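Local coordinates for protein D-hydantoinase (Ralstonia pickettii, PDB 1NFG) that probably catalyses the stereospecific hydrolysis of the cyclic amide bond in D-hydantoin derivatives, using two zinc ions per subunit, at residues Q349-E353 with G354-L358. Numbering follows the deposited sequence.
Sequences QGVNE and GRISL
Ile356 N donates to Gly350 O at 3.0 Å, a fairly straight bond whose donor stands well above the carbonyl plane. This bond ties the returning chain to the last turn of helix 343-352. A second, weak bond runs from Gly354 N to Val351 O at 3.3 Å. The same Val351 oxygen accepts from a water, 2.7 Å away, that also donates to Ile356 O at 2.7 Å, so a carbonyl at the helix end is satisfied across the turn. Glu353 is the first residue to abandon helical geometry, and Gly354 follows with phi at +65°, a region that favours glycine. The stretch is therefore a glycine-terminated helix C-terminus, joining helix 343-352 to helix 358-372 in the amidohydrolase TIM-barrel chain, away from the metal site. Ser357 suits the start of the second helix: its OG caps the backbone N of Gln360.

Beside the turn, Glu353 and Arg355 reach out in the same direction; the charged Glu353 fits its exposed position. Glu353 OE1 and Arg355 NH1 form a long salt bridge of 3.9 Å, with carboxylate and guanidinium planes 80° apart, so the pairing is not a flat, two-pronged one. The guanidinium also makes a cation-pi contact with Trp299.

Ile356 CG2 lies against the helix backbone, 3.7 Å from Val351 N, and also meets Val351 CG1 at 3.8 Å. With CG1 anti to the backbone N (chi1 -151°), the end of Ile356 leads away from the helix, and the side chain also packs on Leu302 and Leu364. Farther along, Val351 CG2 approaches Leu358 CD1 at 4.4 Å. Aliphatic residues suit these places because their neighbours are apolar too: Val351 rests on Phe361, and Leu358 on Tyr48 and Phe50 of strand 48-58.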
loop_
_atom_site.group_PDB
_atom_site.type_symbol
_atom_site.label_atom_id
_atom_site.label_comp_id
_atom_site.label_asym_id
_atom_site.label_seq_id
_atom_site.Cartn_x
_atom_site.Cartn_y
_atom_site.Cartn_z
ATOM N N GLN A 349 -4.152 5.862 -31.288
ATOM C CA GLN A 349 -3.583 4.551 -31.572
ATOM C C GLN A 349 -3.905 3.599 -30.424
ATOM O O GLN A 349 -3.901 2.383 -30.591
ATOM C CB GLN A 349 -2.067 4.651 -31.771
ATOM C CG GLN A 349 -1.669 5.578 -32.902
ATOM C CD GLN A 349 -2.411 5.268 -34.190
ATOM O OE1 GLN A 349 -2.198 4.223 -34.809
ATOM N NE2 GLN A 349 -3.297 6.175 -34.596
ATOM N N GLY A 350 -4.192 4.167 -29.259
ATOM C CA GLY A 350 -4.513 3.352 -28.107
ATOM C C GLY A 350 -5.848 2.655 -28.266
ATOM O O GLY A 350 -6.074 1.591 -27.683
ATOM N N VAL A 351 -6.748 3.247 -29.044
ATOM C CA VAL A 351 -8.042 2.617 -29.239
ATOM C C VAL A 351 -7.827 1.498 -30.250
ATOM O O VAL A 351 -8.497 0.472 -30.202
ATOM C CB VAL A 351 -9.139 3.631 -29.730
ATOM C CG1 VAL A 351 -8.706 5.054 -29.440
ATOM C CG2 VAL A 351 -9.449 3.432 -31.190
ATOM N N ASN A 352 -6.868 1.690 -31.147
ATOM C CA ASN A 352 -6.561 0.675 -32.146
ATOM C C ASN A 352 -6.025 -0.588 -31.483
ATOM O O ASN A 352 -6.278 -1.695 -31.946
ATOM C CB ASN A 352 -5.507 1.183 -33.129
ATOM C CG ASN A 352 -6.085 2.064 -34.209
ATOM O OD1 ASN A 352 -5.344 2.704 -34.966
ATOM N ND2 ASN A 352 -7.412 2.099 -34.299
ATOM N N GLU A 353 -5.287 -0.423 -30.392
ATOM C CA GLU A 353 -4.700 -1.564 -29.719
ATOM C C GLU A 353 -5.439 -2.031 -28.483
ATOM O O GLU A 353 -4.868 -2.719 -27.637
ATOM C CB GLU A 353 -3.263 -1.245 -29.379
ATOM C CG GLU A 353 -2.502 -0.829 -30.593
ATOM C CD GLU A 353 -1.109 -0.387 -30.259
ATOM O OE1 GLU A 353 -0.968 0.546 -29.437
ATOM O OE2 GLU A 353 -0.154 -0.972 -30.818
ATOM N N GLY A 354 -6.709 -1.660 -28.378
ATOM C CA GLY A 354 -7.505 -2.078 -27.241
ATOM C C GLY A 354 -7.073 -1.530 -25.899
ATOM O O GLY A 354 -7.686 -1.841 -24.877
ATOM N N ARG A 355 -6.019 -0.719 -25.893
ATOM C CA ARG A 355 -5.523 -0.113 -24.662
ATOM C C ARG A 355 -6.620 0.757 -24.051
ATOM O O ARG A 355 -6.830 0.766 -22.837
ATOM C CB ARG A 355 -4.296 0.747 -24.972
ATOM C CG ARG A 355 -2.972 0.001 -25.053
ATOM C CD ARG A 355 -2.344 -0.078 -23.657
ATOM N NE ARG A 355 -0.969 -0.583 -23.629
ATOM C CZ ARG A 355 -0.050 -0.333 -24.559
ATOM N NH1 ARG A 355 -0.346 0.412 -25.622
ATOM N NH2 ARG A 355 1.179 -0.816 -24.415
ATOM N N ILE A 356 -7.333 1.475 -24.912
ATOM C CA ILE A 356 -8.386 2.380 -24.472
ATOM C C ILE A 356 -9.566 2.262 -25.443
ATOM O O ILE A 356 -9.376 1.888 -26.604
ATOM C CB ILE A 356 -7.811 3.846 -24.406
ATOM C CG1 ILE A 356 -8.548 4.625 -23.341
ATOM C CG2 ILE A 356 -7.883 4.560 -25.751
ATOM C CD1 ILE A 356 -8.208 4.144 -21.955
ATOM N N SER A 357 -10.781 2.557 -24.990
ATOM C CA SER A 357 -11.932 2.442 -25.889
ATOM C C SER A 357 -12.102 3.661 -26.800
ATOM O O SER A 357 -11.511 4.711 -26.562
ATOM C CB SER A 357 -13.221 2.226 -25.092
ATOM O OG SER A 357 -13.756 3.446 -24.617
ATOM N N LEU A 358 -12.918 3.512 -27.840
ATOM C CA LEU A 358 -13.172 4.595 -28.789
ATOM C C LEU A 358 -13.836 5.758 -28.070
ATOM O O LEU A 358 -13.539 6.929 -28.308
ATOM C CB LEU A 358 -14.098 4.112 -29.900
ATOM C CG LEU A 358 -14.507 5.156 -30.942
ATOM C CD1 LEU A 358 -13.318 5.496 -31.835
ATOM C CD2 LEU A 358 -15.649 4.606 -31.775
HETATM O O HOH W 1 -10.116 -0.197 -28.130
#